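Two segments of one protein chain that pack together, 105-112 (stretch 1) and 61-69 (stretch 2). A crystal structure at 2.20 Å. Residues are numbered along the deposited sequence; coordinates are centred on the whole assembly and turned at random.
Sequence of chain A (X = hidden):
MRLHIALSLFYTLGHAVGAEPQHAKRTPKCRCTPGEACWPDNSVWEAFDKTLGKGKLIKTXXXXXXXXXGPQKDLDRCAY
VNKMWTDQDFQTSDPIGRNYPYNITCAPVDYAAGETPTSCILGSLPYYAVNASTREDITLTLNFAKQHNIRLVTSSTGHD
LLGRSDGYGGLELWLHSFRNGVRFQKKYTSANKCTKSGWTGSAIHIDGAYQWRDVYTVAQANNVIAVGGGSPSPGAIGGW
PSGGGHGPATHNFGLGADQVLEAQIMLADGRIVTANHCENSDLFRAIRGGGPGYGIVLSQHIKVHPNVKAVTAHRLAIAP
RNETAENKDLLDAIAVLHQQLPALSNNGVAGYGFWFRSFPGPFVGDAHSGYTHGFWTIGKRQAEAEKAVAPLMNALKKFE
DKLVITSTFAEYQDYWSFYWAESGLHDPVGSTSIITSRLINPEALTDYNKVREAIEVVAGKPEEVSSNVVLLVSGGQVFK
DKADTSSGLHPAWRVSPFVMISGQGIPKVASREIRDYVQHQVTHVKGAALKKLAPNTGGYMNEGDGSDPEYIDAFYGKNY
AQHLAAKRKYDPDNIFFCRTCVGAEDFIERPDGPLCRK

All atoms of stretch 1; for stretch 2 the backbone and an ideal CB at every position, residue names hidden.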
# COMPACT_ATOMS: atom_id res chain seq x y z
N THR A 105 10.45 17.68 1.25
CA THR A 105 10.74 19.09 1.50
C THR A 105 12.00 19.28 2.36
O THR A 105 12.35 20.41 2.68
CB THR A 105 9.55 19.76 2.19
OG1 THR A 105 9.20 19.06 3.43
CG2 THR A 105 8.35 19.78 1.22
N CYS A 106 12.64 18.18 2.74
CA CYS A 106 13.94 18.21 3.39
C CYS A 106 14.77 17.04 2.92
O CYS A 106 14.83 15.99 3.56
CB CYS A 106 13.75 18.19 4.92
SG CYS A 106 15.31 18.26 5.83
N ALA A 107 15.39 17.21 1.75
CA ALA A 107 16.12 16.12 1.08
C ALA A 107 17.39 15.74 1.84
O ALA A 107 18.04 16.61 2.42
CB ALA A 107 16.46 16.53 -0.35
N PRO A 108 17.73 14.44 1.88
CA PRO A 108 19.10 14.14 2.30
C PRO A 108 20.09 14.68 1.28
O PRO A 108 19.78 14.69 0.09
CB PRO A 108 19.12 12.63 2.35
CG PRO A 108 18.14 12.21 1.33
CD PRO A 108 17.04 13.23 1.41
N VAL A 109 21.24 15.17 1.76
CA VAL A 109 22.26 15.75 0.87
C VAL A 109 23.45 14.82 0.87
O VAL A 109 23.95 14.47 1.94
CB VAL A 109 22.65 17.17 1.30
CG1 VAL A 109 23.66 17.79 0.32
CG2 VAL A 109 21.45 18.06 1.41
N ASP A 110 23.88 14.41 -0.31
CA ASP A 110 25.04 13.54 -0.47
C ASP A 110 26.25 14.41 -0.77
O ASP A 110 26.55 14.71 -1.92
CB ASP A 110 24.78 12.49 -1.56
CG ASP A 110 25.87 11.45 -1.67
OD1 ASP A 110 26.92 11.53 -1.00
OD2 ASP A 110 25.65 10.55 -2.49
N TYR A 111 26.91 14.84 0.30
CA TYR A 111 28.06 15.74 0.19
C TYR A 111 29.25 15.06 -0.50
O TYR A 111 29.95 15.72 -1.28
CB TYR A 111 28.49 16.28 1.56
CG TYR A 111 27.59 17.38 2.08
CD1 TYR A 111 27.69 18.69 1.60
CD2 TYR A 111 26.61 17.10 3.03
CE1 TYR A 111 26.86 19.70 2.08
CE2 TYR A 111 25.77 18.09 3.52
CZ TYR A 111 25.89 19.38 3.04
OH TYR A 111 25.04 20.33 3.52
N ALA A 112 29.47 13.78 -0.21
CA ALA A 112 30.52 13.00 -0.86
C ALA A 112 30.38 13.06 -2.39
O ALA A 112 31.37 13.20 -3.09
CB ALA A 112 30.51 11.54 -0.38
N UNK A 61 11.30 16.23 14.05
CA UNK A 61 12.33 16.93 13.32
C UNK A 61 12.51 16.30 11.95
O UNK A 61 12.55 15.08 11.88
CB UNK A 61 13.65 16.92 14.10
N UNK A 62 12.61 17.11 10.88
CA UNK A 62 12.84 16.54 9.55
C UNK A 62 13.98 15.55 9.55
O UNK A 62 15.01 15.81 10.13
CB UNK A 62 13.13 17.65 8.54
N UNK A 63 13.77 14.41 8.92
CA UNK A 63 14.74 13.29 8.97
C UNK A 63 16.15 13.74 8.66
O UNK A 63 17.08 13.43 9.41
CB UNK A 63 14.34 12.19 7.99
N UNK A 64 16.28 14.55 7.60
CA UNK A 64 17.59 15.02 7.15
C UNK A 64 17.97 16.45 7.55
O UNK A 64 18.76 17.10 6.83
CB UNK A 64 17.65 14.91 5.62
N UNK A 65 17.46 16.96 8.66
CA UNK A 65 17.79 18.36 9.08
C UNK A 65 19.27 18.62 9.38
O UNK A 65 19.76 19.75 9.24
CB UNK A 65 16.98 18.72 10.33
N UNK A 66 19.99 17.57 9.78
CA UNK A 66 21.43 17.65 10.02
C UNK A 66 22.27 17.99 8.78
O UNK A 66 23.43 18.39 8.92
CB UNK A 66 21.91 16.32 10.60
N UNK A 67 21.71 17.83 7.59
CA UNK A 67 22.35 18.20 6.33
C UNK A 67 22.35 19.69 6.02
O UNK A 67 22.97 20.10 5.04
CB UNK A 67 21.66 17.46 5.18
N UNK A 68 21.65 20.49 6.81
CA UNK A 68 21.43 21.90 6.50
C UNK A 68 22.03 22.83 7.56
O UNK A 68 22.12 22.48 8.75
CB UNK A 68 19.93 22.17 6.36
N UNK A 69 22.42 24.03 7.14
CA UNK A 69 22.97 25.06 8.05
C UNK A 69 22.02 25.45 9.15
O UNK A 69 20.84 25.56 8.93
CB UNK A 69 23.35 26.31 7.26

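Position 61 lies beyond the reach of stretch 1. No atom of that stretch comes within 5.5 Å of its ideal CB, so almost any side chain would suit. It is Ser61, which makes no contact here.

Position 62 points its CA-to-CB bond toward stretch 1. The ideal CB stands 3.5 Å from Cys106 SG, which favours a compact apolar group. Phi of -49° and psi of 134° are compatible with proline, though not unique to it. The residue is Pro62, and its CB rests 3.6 Å from Cys106 SG. Its O accepts a hydrogen bond from the N of position 65, 3.1 Å away, within a type I turn.

Position 63 is the second residue of that turn. Its CB points sideways and meets nothing, so the choice is wide. It is Ile63, whose side chain leads away from stretch 1.

Position 64 faces stretch 1 at close quarters. The ideal CB is 3.6 Å from Ala107 O, and 3.7 Å from both Cys106 O and Pro108 CA. With backbone so near, a small side chain looks best; alanine or serine would be candidates. Ala64 is found. Its CB packs 3.7 Å from Pro108 CA and 4.2 Å from Pro108 CB. A water also joins the backbones: it accepts from Ala64 N at 3.0 Å and donates to Cys106 O at 2.7 Å.

Position 65 directs its CB away from stretch 1, so a long or polar side chain is acceptable. It is Gln65. Its backbone N closes the turn and lies 3.8 Å from Cys106 SG.

Position 66 points sideways and touches nothing of stretch 1. Many residues would do; Ser66 is present.

Position 67 points toward stretch 1. Its ideal CB is 3.8 Å from Val109 CG2 and 4.5 Å from Tyr111 CE2, so a modest apolar side chain is suitable. Cys67 fills it. SG lies 3.6 Å from Val109 N and is bonded covalently elsewhere in the structure. The backbone contributes too: Tyr111 OH donates to Cys67 O at 2.6 Å, near the plane of the tyrosine ring.

Position 68 starts sideways, with nothing near its ideal CB. Ala107 O offers a more distant acceptor, so a long side chain with a terminal donor would suit. Tyr68 provides one: its OH donates to Ala107 O at 2.6 Å. Along the way, CE1 passes 3.6 Å from Cys106 SG, an oblique sulfur-aromatic contact, and CZ lies 4.0 Å from Val109 CG2.

Position 69 also points sideways, into space free of stretch 1. Polar residues fit; it is Asp69, with OD1 hydrogen-bonded elsewhere in the structure.

Stretch 2, residues 61-69: SPIAQSCYD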
# COMPACT_ATOMS: atom_id res chain seq x y z
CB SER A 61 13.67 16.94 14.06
OG SER A 61 13.67 16.76 15.46
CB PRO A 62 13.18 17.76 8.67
CG PRO A 62 12.62 18.93 9.37
CD PRO A 62 12.49 18.58 10.86
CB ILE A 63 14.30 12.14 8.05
CG1 ILE A 63 12.93 11.58 8.46
CG2 ILE A 63 15.29 11.00 8.09
CD1 ILE A 63 12.84 10.96 9.84
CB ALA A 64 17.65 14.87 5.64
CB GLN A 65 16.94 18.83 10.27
CG GLN A 65 17.10 17.99 11.54
CD GLN A 65 16.47 18.63 12.76
OE1 GLN A 65 15.65 19.54 12.67
NE2 GLN A 65 16.79 18.08 13.89
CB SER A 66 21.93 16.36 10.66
OG SER A 66 21.91 15.28 9.75
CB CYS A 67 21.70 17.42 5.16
SG CYS A 67 21.93 15.63 5.24
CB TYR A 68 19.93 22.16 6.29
CG TYR A 68 19.34 21.36 5.15
CD1 TYR A 68 18.99 20.02 5.34
CD2 TYR A 68 19.18 21.92 3.88
CE1 TYR A 68 18.45 19.27 4.31
CE2 TYR A 68 18.62 21.19 2.83
CZ TYR A 68 18.27 19.87 3.04
OH TYR A 68 17.72 19.15 1.99
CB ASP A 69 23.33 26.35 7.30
CG ASP A 69 24.45 26.19 6.36
OD1 ASP A 69 25.15 25.17 6.45
OD2 ASP A 69 24.64 27.10 5.52
O HOH W 1 13.93 14.61 5.69
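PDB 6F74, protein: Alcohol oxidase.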